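Local structure of D-galactonate dehydratase family member SEN1436 (Salmonella enterica subsp. enterica serovar Enteritidis, 3TW9) at residues G146-C151 against F373-Y378; E171-V176 against P393-G398; Y319-V324 against R346-G351. The protein catalyses, with only low activity in vitro, the magnesium-dependent dehydration of D-gluconate to 2-dehydro-3-deoxy-D-gluconate. One frame throughout, in Å; residues are numbered along the deposited sequence.

Contact 1. Residues G146-C151 against F373-Y378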
loop_
_atom_site.group_PDB
_atom_site.type_symbol
_atom_site.label_atom_id
_atom_site.label_comp_id
_atom_site.label_asym_id
_atom_site.label_seq_id
_atom_site.Cartn_x
_atom_site.Cartn_y
_atom_site.Cartn_z
ATOM N N GLY C 146 -15.883 14.148 -5.820
ATOM C CA GLY C 146 -16.613 14.262 -4.551
ATOM C C GLY C 146 -16.735 12.864 -3.946
ATOM O O GLY C 146 -16.467 11.875 -4.622
ATOM N N ILE C 147 -17.132 12.798 -2.681
ATOM C CA ILE C 147 -17.217 11.538 -1.949
ATOM C C ILE C 147 -18.666 11.112 -1.737
ATOM O O ILE C 147 -19.391 11.710 -0.913
ATOM C CB ILE C 147 -16.475 11.635 -0.601
ATOM C CG1 ILE C 147 -15.036 12.032 -0.862
ATOM C CG2 ILE C 147 -16.539 10.275 0.149
ATOM C CD1 ILE C 147 -14.296 12.494 0.378
ATOM N N PRO C 148 -19.107 10.081 -2.486
ATOM C CA PRO C 148 -20.474 9.607 -2.296
ATOM C C PRO C 148 -20.691 9.010 -0.920
ATOM O O PRO C 148 -19.811 8.341 -0.363
ATOM C CB PRO C 148 -20.675 8.559 -3.398
ATOM C CG PRO C 148 -19.352 8.317 -3.978
ATOM C CD PRO C 148 -18.470 9.483 -3.671
ATOM N N LEU C 149 -21.853 9.316 -0.377
ATOM C CA LEU C 149 -22.199 8.956 0.967
ATOM C C LEU C 149 -23.394 8.027 0.988
ATOM O O LEU C 149 -24.190 7.969 0.034
ATOM C CB LEU C 149 -22.559 10.224 1.753
ATOM C CG LEU C 149 -21.602 11.395 1.748
ATOM C CD1 LEU C 149 -22.301 12.551 2.396
ATOM C CD2 LEU C 149 -20.238 11.072 2.438
ATOM N N TYR C 150 -23.496 7.249 2.065
ATOM C CA TYR C 150 -24.766 6.688 2.483
ATOM C C TYR C 150 -25.078 7.126 3.908
ATOM O O TYR C 150 -24.181 7.459 4.684
ATOM C CB TYR C 150 -24.882 5.152 2.317
ATOM C CG TYR C 150 -24.207 4.224 3.329
ATOM C CD1 TYR C 150 -24.925 3.678 4.400
ATOM C CD2 TYR C 150 -22.882 3.810 3.136
ATOM C CE1 TYR C 150 -24.324 2.781 5.293
ATOM C CE2 TYR C 150 -22.269 2.904 4.037
ATOM C CZ TYR C 150 -23.006 2.394 5.091
ATOM O OH TYR C 150 -22.432 1.487 5.961
ATOM N N CYS C 151 -26.365 7.150 4.214
ATOM C CA CYS C 151 -26.824 7.481 5.555
ATOM C C CYS C 151 -27.783 6.409 6.013
ATOM O O CYS C 151 -28.291 5.601 5.217
ATOM C CB CYS C 151 -27.542 8.828 5.527
ATOM S SG CYS C 151 -28.962 8.763 4.433
ATOM N N PHE C 373 -11.827 3.265 -3.686
ATOM C CA PHE C 373 -12.917 3.732 -2.808
ATOM C C PHE C 373 -14.249 3.125 -3.183
ATOM O O PHE C 373 -14.604 3.034 -4.381
ATOM C CB PHE C 373 -13.005 5.269 -2.898
ATOM C CG PHE C 373 -14.288 5.843 -2.367
ATOM C CD1 PHE C 373 -14.440 6.104 -1.013
ATOM C CD2 PHE C 373 -15.349 6.118 -3.226
ATOM C CE1 PHE C 373 -15.652 6.638 -0.515
ATOM C CE2 PHE C 373 -16.538 6.622 -2.737
ATOM C CZ PHE C 373 -16.676 6.914 -1.384
ATOM N N GLY C 374 -15.017 2.705 -2.169
ATOM C CA GLY C 374 -16.355 2.150 -2.429
ATOM C C GLY C 374 -17.478 3.103 -2.046
ATOM O O GLY C 374 -18.293 3.503 -2.907
ATOM N N ILE C 375 -17.552 3.436 -0.756
ATOM C CA ILE C 375 -18.633 4.312 -0.267
ATOM C C ILE C 375 -18.207 4.924 1.060
ATOM O O ILE C 375 -17.348 4.373 1.749
ATOM C CB ILE C 375 -20.003 3.585 -0.138
ATOM C CG1 ILE C 375 -21.171 4.574 -0.121
ATOM C CG2 ILE C 375 -20.056 2.684 1.139
ATOM C CD1 ILE C 375 -21.324 5.336 -1.433
ATOM N N GLN C 376 -18.772 6.081 1.410
ATOM C CA GLN C 376 -18.571 6.626 2.762
ATOM C C GLN C 376 -19.869 6.742 3.574
ATOM O O GLN C 376 -20.714 7.618 3.337
ATOM C CB GLN C 376 -17.838 7.961 2.744
ATOM C CG GLN C 376 -17.402 8.434 4.138
ATOM C CD GLN C 376 -16.595 7.356 4.851
ATOM O OE1 GLN C 376 -17.039 6.784 5.869
ATOM N NE2 GLN C 376 -15.409 7.091 4.341
ATOM N N GLU C 377 -20.024 5.842 4.534
ATOM C CA GLU C 377 -21.083 5.951 5.565
ATOM C C GLU C 377 -20.928 7.294 6.254
ATOM O O GLU C 377 -19.817 7.708 6.537
ATOM C CB GLU C 377 -20.893 4.837 6.595
ATOM C CG GLU C 377 -21.967 4.761 7.668
ATOM C CD GLU C 377 -21.721 3.611 8.632
ATOM O OE1 GLU C 377 -20.542 3.182 8.773
ATOM O OE2 GLU C 377 -22.705 3.149 9.229
ATOM N N TYR C 378 -22.044 7.975 6.493
ATOM C CA TYR C 378 -21.984 9.318 7.074
ATOM C C TYR C 378 -23.079 9.495 8.114
ATOM O O TYR C 378 -24.252 9.167 7.861
ATOM C CB TYR C 378 -22.106 10.433 5.993
ATOM C CG TYR C 378 -21.923 11.802 6.636
ATOM C CD1 TYR C 378 -20.670 12.223 7.054
ATOM C CD2 TYR C 378 -23.036 12.636 6.884
ATOM C CE1 TYR C 378 -20.500 13.470 7.708
ATOM C CE2 TYR C 378 -22.899 13.867 7.527
ATOM C CZ TYR C 378 -21.618 14.283 7.933
ATOM O OH TYR C 378 -21.425 15.487 8.578
HETATM O O HOH W 1 -23.914 0.364 7.942
#
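Y150 packs closely on E377. The E377 CA lies over one face of the tyrosine ring, 3.9 Å from its centroid, and E377 CB reaches Y150 CE2 at 3.5 Å. With CG anti to the backbone N (chi1 -176°) and an extended chain beyond it, E377 runs its methylenes along the ring toward the hydroxyl. I375 CG2 meets the same ring at its edge, 3.6 Å from Y150 CD2. P148, though partly exposed, is also in close contact, its CG 3.5 Å from F373 CE2. Alongside these side chains the backbones pair in parallel: Q376 N donates to P148 O, Y150 N to Q376 O, and Y378 N to Y150 O, the last at 2.8 Å. This pairing of first and last strands, 147-152 with 376-377, closes the (beta/alpha)7beta barrel of the enolase superfamily. Toward Y378 the packing is looser, L149 CD2 to Y378 CB 4.1 Å. At the polar end, a water 2.7 Å from Y150 OH donates a longer bond of 3.3 Å to E377 OE2. Y150 OH also bonds Y272, while the substrate-binding carboxylate of E377 is held by H152 through OE2 and by R321 and G351 through OE1.

Contact 2. Residues E171-V176 against P393-G398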
loop_
_atom_site.group_PDB
_atom_site.type_symbol
_atom_site.label_atom_id
_atom_site.label_comp_id
_atom_site.label_asym_id
_atom_site.label_seq_id
_atom_site.Cartn_x
_atom_site.Cartn_y
_atom_site.Cartn_z
ATOM N N GLU C 171 -33.199 14.724 -0.079
ATOM C CA GLU C 171 -31.986 15.451 0.290
ATOM C C GLU C 171 -30.815 15.227 -0.673
ATOM O O GLU C 171 -29.876 16.007 -0.661
ATOM C CB GLU C 171 -31.532 15.095 1.708
ATOM C CG GLU C 171 -32.482 15.535 2.799
ATOM C CD GLU C 171 -31.914 15.371 4.203
ATOM O OE1 GLU C 171 -30.784 14.854 4.360
ATOM O OE2 GLU C 171 -32.612 15.775 5.160
ATOM N N GLY C 172 -30.858 14.157 -1.476
ATOM C CA GLY C 172 -29.806 13.898 -2.463
ATOM C C GLY C 172 -29.010 12.623 -2.218
ATOM O O GLY C 172 -28.082 12.320 -2.981
ATOM N N TYR C 173 -29.345 11.881 -1.161
ATOM C CA TYR C 173 -28.675 10.584 -0.928
ATOM C C TYR C 173 -29.060 9.600 -2.018
ATOM O O TYR C 173 -30.253 9.439 -2.360
ATOM C CB TYR C 173 -29.002 10.044 0.460
ATOM C CG TYR C 173 -28.224 10.731 1.553
ATOM C CD1 TYR C 173 -26.922 10.323 1.861
ATOM C CD2 TYR C 173 -28.774 11.809 2.276
ATOM C CE1 TYR C 173 -26.193 10.941 2.886
ATOM C CE2 TYR C 173 -28.048 12.434 3.291
ATOM C CZ TYR C 173 -26.759 12.000 3.587
ATOM O OH TYR C 173 -26.037 12.616 4.576
ATOM N N GLN C 174 -28.042 8.948 -2.577
ATOM C CA GLN C 174 -28.221 7.988 -3.660
ATOM C C GLN C 174 -27.954 6.564 -3.176
ATOM O O GLN C 174 -28.028 5.614 -3.950
ATOM C CB GLN C 174 -27.314 8.362 -4.827
ATOM C CG GLN C 174 -27.713 9.713 -5.407
ATOM C CD GLN C 174 -27.052 9.996 -6.726
ATOM O OE1 GLN C 174 -27.652 9.771 -7.779
ATOM N NE2 GLN C 174 -25.806 10.430 -6.688
ATOM N N TYR C 175 -27.668 6.459 -1.881
ATOM C CA TYR C 175 -27.342 5.192 -1.220
ATOM C C TYR C 175 -27.884 5.303 0.202
ATOM O O TYR C 175 -27.612 6.287 0.883
ATOM C CB TYR C 175 -25.825 4.988 -1.108
ATOM C CG TYR C 175 -24.977 5.086 -2.358
ATOM C CD1 TYR C 175 -24.403 3.937 -2.931
ATOM C CD2 TYR C 175 -24.665 6.331 -2.912
ATOM C CE1 TYR C 175 -23.598 4.045 -4.083
ATOM C CE2 TYR C 175 -23.882 6.453 -4.026
ATOM C CZ TYR C 175 -23.348 5.318 -4.609
ATOM O OH TYR C 175 -22.558 5.506 -5.708
ATOM N N VAL C 176 -28.629 4.302 0.669
ATOM C CA VAL C 176 -29.207 4.337 2.032
ATOM C C VAL C 176 -29.124 2.996 2.723
ATOM O O VAL C 176 -29.327 1.979 2.090
ATOM C CB VAL C 176 -30.727 4.732 2.049
ATOM C CG1 VAL C 176 -30.895 6.239 1.845
ATOM C CG2 VAL C 176 -31.503 3.968 0.988
ATOM N N PRO C 393 -16.465 18.670 6.890
ATOM C CA PRO C 393 -16.682 18.584 5.457
ATOM C C PRO C 393 -18.059 19.061 5.031
ATOM O O PRO C 393 -19.056 18.916 5.772
ATOM C CB PRO C 393 -16.562 17.078 5.164
ATOM C CG PRO C 393 -15.787 16.542 6.294
ATOM C CD PRO C 393 -16.201 17.342 7.480
ATOM N N GLU C 394 -18.094 19.621 3.830
ATOM C CA GLU C 394 -19.332 20.072 3.206
ATOM C C GLU C 394 -20.163 18.870 2.749
ATOM O O GLU C 394 -19.667 18.053 1.990
ATOM C CB GLU C 394 -18.962 20.956 2.010
ATOM C CG GLU C 394 -19.880 22.098 1.753
ATOM C CD GLU C 394 -20.300 22.840 3.020
ATOM O OE1 GLU C 394 -19.423 23.278 3.802
ATOM O OE2 GLU C 394 -21.521 22.995 3.223
ATOM N N ILE C 395 -21.413 18.780 3.215
ATOM C CA ILE C 395 -22.345 17.725 2.797
ATOM C C ILE C 395 -23.390 18.343 1.875
ATOM O O ILE C 395 -24.202 19.175 2.297
ATOM C CB ILE C 395 -23.046 17.031 3.999
ATOM C CG1 ILE C 395 -22.032 16.590 5.071
ATOM C CG2 ILE C 395 -23.961 15.874 3.533
ATOM C CD1 ILE C 395 -21.061 15.469 4.654
ATOM N N ASP C 396 -23.365 17.924 0.618
ATOM C CA ASP C 396 -24.193 18.533 -0.411
ATOM C C ASP C 396 -24.748 17.447 -1.309
ATOM O O ASP C 396 -24.053 16.925 -2.170
ATOM C CB ASP C 396 -23.371 19.596 -1.173
ATOM C CG ASP C 396 -24.013 20.027 -2.499
ATOM O OD1 ASP C 396 -25.204 19.739 -2.715
ATOM O OD2 ASP C 396 -23.302 20.639 -3.337
ATOM N N HIS C 397 -26.036 17.156 -1.108
ATOM C CA HIS C 397 -26.807 16.223 -1.941
ATOM C C HIS C 397 -26.114 14.894 -2.185
ATOM O O HIS C 397 -25.841 14.510 -3.323
ATOM C CB HIS C 397 -27.248 16.901 -3.235
ATOM C CG HIS C 397 -28.250 17.995 -2.997
ATOM N ND1 HIS C 397 -29.588 17.859 -3.300
ATOM C CD2 HIS C 397 -28.118 19.214 -2.424
ATOM C CE1 HIS C 397 -30.232 18.959 -2.946
ATOM N NE2 HIS C 397 -29.364 19.793 -2.403
ATOM N N GLY C 398 -25.807 14.218 -1.083
ATOM C CA GLY C 398 -25.238 12.879 -1.129
ATOM C C GLY C 398 -23.762 12.788 -1.448
ATOM O O GLY C 398 -23.229 11.684 -1.636
HETATM O O HOH W 2 -25.438 9.447 -1.824
HETATM O O HOH W 3 -23.886 10.062 -4.219
HETATM O O HOH W 4 -25.233 12.067 -4.218
#
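H397 meets the end of helix 158-171 where G172, with its positive phi of 116°, terminates the helix in a Schellman motif. The imidazole can be followed outward against a single acceptor, E171 O. H397 CB lies 3.8 Å from E171 O and 4.0 Å from G172 CA, and H397 CG comes to 3.5 Å from E171 O. H397 ND1 is nearest, 3.2 Å from E171 O, but this oxygen stands over the ring face, offset toward the rim, and the angle is too poor for a hydrogen bond. Further out the ring withdraws: from E171 O, H397 CE1 is 3.7 Å, CD2 4.1 Å and NE2, at the tip, 4.2 Å away. The same oxygen instead receives a nearly straight CA-H...O contact from H397 CA, 163° at the hydrogen. Close backbone approach is possible because G172 has no side chain on this side, its CA 3.8 Å from H397 CA. Y173 OH meets I395 CG2, while its ring touches L149 and C151 of strand 147-152. The contact thus sets the helix end and the turn into barrel strand 175-177 against the hairpin of strands 394-396 and 399-401. Waters complete the partly exposed junction; one of them accepts from Q174 N and donates to G398 O.

Contact 3. Residues Y319-V324 against R346-G351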
loop_
_atom_site.group_PDB
_atom_site.type_symbol
_atom_site.label_atom_id
_atom_site.label_comp_id
_atom_site.label_asym_id
_atom_site.label_seq_id
_atom_site.Cartn_x
_atom_site.Cartn_y
_atom_site.Cartn_z
ATOM N N TYR C 319 -16.171 -5.319 0.178
ATOM C CA TYR C 319 -15.907 -4.041 0.853
ATOM C C TYR C 319 -15.284 -4.269 2.215
ATOM O O TYR C 319 -15.770 -5.109 2.982
ATOM C CB TYR C 319 -17.201 -3.205 1.055
ATOM C CG TYR C 319 -17.874 -2.880 -0.213
ATOM C CD1 TYR C 319 -17.584 -1.661 -0.870
ATOM C CD2 TYR C 319 -18.826 -3.752 -0.779
ATOM C CE1 TYR C 319 -18.216 -1.343 -2.052
ATOM C CE2 TYR C 319 -19.452 -3.431 -1.993
ATOM C CZ TYR C 319 -19.137 -2.225 -2.607
ATOM O OH TYR C 319 -19.750 -1.886 -3.798
ATOM N N ILE C 320 -14.269 -3.466 2.533
ATOM C CA ILE C 320 -13.663 -3.465 3.889
ATOM C C ILE C 320 -14.193 -2.272 4.735
ATOM O O ILE C 320 -14.208 -1.154 4.257
ATOM C CB ILE C 320 -12.101 -3.567 3.801
ATOM C CG1 ILE C 320 -11.427 -3.803 5.175
ATOM C CG2 ILE C 320 -11.440 -2.448 3.008
ATOM C CD1 ILE C 320 -11.795 -5.137 5.822
ATOM N N ARG C 321 -14.615 -2.561 5.964
ATOM C CA ARG C 321 -15.432 -1.646 6.785
ATOM C C ARG C 321 -14.727 -1.149 8.025
ATOM O O ARG C 321 -15.389 -0.677 8.935
ATOM C CB ARG C 321 -16.725 -2.372 7.215
ATOM C CG ARG C 321 -17.735 -2.697 6.072
ATOM C CD ARG C 321 -18.585 -1.468 5.756
ATOM N NE ARG C 321 -19.436 -1.092 6.887
ATOM C CZ ARG C 321 -19.698 0.154 7.321
ATOM N NH1 ARG C 321 -19.134 1.237 6.775
ATOM N NH2 ARG C 321 -20.547 0.302 8.340
ATOM N N CYS C 322 -13.399 -1.249 8.090
ATOM C CA CYS C 322 -12.716 -0.963 9.373
ATOM C C CYS C 322 -12.960 0.459 9.841
ATOM O O CYS C 322 -13.156 1.394 9.041
ATOM C CB CYS C 322 -11.213 -1.231 9.292
ATOM S SG CYS C 322 -10.878 -2.965 8.859
ATOM N N HIS C 323 -13.011 0.565 11.151
ATOM C CA HIS C 323 -13.006 1.833 11.851
ATOM C C HIS C 323 -11.539 2.250 11.890
ATOM O O HIS C 323 -10.729 1.608 12.566
ATOM C CB HIS C 323 -13.645 1.600 13.259
ATOM C CG HIS C 323 -14.005 2.858 13.987
ATOM N ND1 HIS C 323 -15.312 3.257 14.157
ATOM C CD2 HIS C 323 -13.246 3.785 14.618
ATOM C CE1 HIS C 323 -15.344 4.380 14.855
ATOM N NE2 HIS C 323 -14.104 4.727 15.145
ATOM N N VAL C 324 -11.187 3.305 11.142
ATOM C CA VAL C 324 -9.777 3.667 10.885
ATOM C C VAL C 324 -8.913 3.812 12.145
ATOM O O VAL C 324 -7.755 3.271 12.207
ATOM C CB VAL C 324 -9.656 4.918 9.968
ATOM C CG1 VAL C 324 -8.203 5.386 9.868
ATOM C CG2 VAL C 324 -10.202 4.581 8.573
ATOM N N ARG C 346 -13.087 -3.004 -2.379
ATOM C CA ARG C 346 -13.207 -1.546 -2.223
ATOM C C ARG C 346 -13.344 -1.106 -0.751
ATOM O O ARG C 346 -13.629 -1.913 0.138
ATOM C CB ARG C 346 -14.364 -1.038 -3.107
ATOM C CG ARG C 346 -14.091 -1.347 -4.585
ATOM C CD ARG C 346 -14.942 -0.500 -5.513
ATOM N NE ARG C 346 -16.390 -0.737 -5.305
ATOM C CZ ARG C 346 -17.323 0.038 -5.869
ATOM N NH1 ARG C 346 -16.934 1.045 -6.652
ATOM N NH2 ARG C 346 -18.605 -0.182 -5.691
ATOM N N THR C 347 -13.091 0.164 -0.481
ATOM C CA THR C 347 -13.110 0.651 0.911
ATOM C C THR C 347 -14.488 1.148 1.342
ATOM O O THR C 347 -15.251 1.673 0.537
ATOM C CB THR C 347 -12.036 1.719 1.134
ATOM O OG1 THR C 347 -12.399 2.921 0.439
ATOM C CG2 THR C 347 -10.674 1.214 0.663
ATOM N N ALA C 348 -14.822 0.935 2.611
ATOM C CA ALA C 348 -16.085 1.453 3.162
ATOM C C ALA C 348 -15.841 1.754 4.626
ATOM O O ALA C 348 -16.477 1.178 5.515
ATOM C CB ALA C 348 -17.241 0.481 2.947
ATOM N N TRP C 349 -14.965 2.723 4.863
ATOM C CA TRP C 349 -14.552 3.002 6.268
ATOM C C TRP C 349 -15.749 3.285 7.151
ATOM O O TRP C 349 -16.731 3.909 6.712
ATOM C CB TRP C 349 -13.624 4.184 6.324
ATOM C CG TRP C 349 -12.433 4.072 5.425
ATOM C CD1 TRP C 349 -12.059 4.973 4.462
ATOM C CD2 TRP C 349 -11.440 3.014 5.402
ATOM N NE1 TRP C 349 -10.901 4.546 3.847
ATOM C CE2 TRP C 349 -10.500 3.354 4.397
ATOM C CE3 TRP C 349 -11.260 1.817 6.129
ATOM C CZ2 TRP C 349 -9.379 2.550 4.097
ATOM C CZ3 TRP C 349 -10.150 0.994 5.817
ATOM C CH2 TRP C 349 -9.217 1.383 4.818
ATOM N N HIS C 350 -15.668 2.819 8.397
ATOM C CA HIS C 350 -16.748 2.986 9.342
ATOM C C HIS C 350 -17.008 4.473 9.593
ATOM O O HIS C 350 -16.072 5.222 9.838
ATOM C CB HIS C 350 -16.411 2.273 10.643
ATOM C CG HIS C 350 -17.600 2.003 11.507
ATOM N ND1 HIS C 350 -17.509 1.943 12.881
ATOM C CD2 HIS C 350 -18.908 1.817 11.202
ATOM C CE1 HIS C 350 -18.709 1.711 13.384
ATOM N NE2 HIS C 350 -19.571 1.610 12.389
ATOM N N GLY C 351 -18.281 4.865 9.479
ATOM C CA GLY C 351 -18.686 6.272 9.672
ATOM C C GLY C 351 -19.913 6.437 10.556
ATOM O O GLY C 351 -20.964 6.941 10.105
HETATM O O HOH W 5 -13.339 5.004 10.467
#
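R321 and H350, both substrate-binding residues, meet with their planes nearly perpendicular (81°): the arginine NH2 comes to the edge of the imidazole, 3.6 Å from H350 CD2. R321 turns back at chi2 and chi3, which carries NH1 to A348 O at 2.9 Å; the donor stands above the carbonyl plane there. NH2 forms salt bridges with E274, a magnesium ligand, and with E377. H350 is fixed from another side by H323, the two ND1 atoms 2.9 Å apart in a hydrogen bond that is nearly straight (171°), the rings rim to rim and steeply inclined. CG anti to the backbone N (chi1 -161°) swings the H350 ring out to this partner.

The next shell is largely backbone. H350 N donates to C322 O, and a water accepts from V324 N while donating to H350 O, so the loops beyond both strand ends are tied together. Further along the strands, I320 N to R346 O and A348 N to I320 O, the latter 2.7 Å, pair the two strands of a beta-alpha-beta unit that passes through helix 330-342. Side-chain packing lies outside this shell: V324 CG2 lies over one face of W349, 3.7 Å from CD2, and at the far end of the strands R346 NH2 donates in its guanidinium plane to Y319 OH at 2.8 Å.

Of the paired histidines, the ring that accepts at ND1 would, if neutral, carry its hydrogen on NE2; this proton-sharing constraint may bear on how H350 meets its ligand.

How the contacts relate
Contacts 1 and 3 are buried parts of the same barrel, whereas contact 2, its centre about 18 Å from that of contact 3, lies at a partly exposed margin. Contacts 1 and 3 meet directly: a backbone bond, G374 N to T347 O, links the segments next to their strands, and the carboxylate of contact 1 reaches contact 3. Contact 1 also borders contact 2, through L149 N to G398 O and through neighbouring strands 147-152 and 175-177. The chemistry follows this placing. Strand ladders run through contacts 1 and 3, and E377 in the one and R321 and H350 in the other belong to the substrate site; contact 2 has no direct hydrogen bond between its segments, relying on CA-H...O approaches and bridging waters.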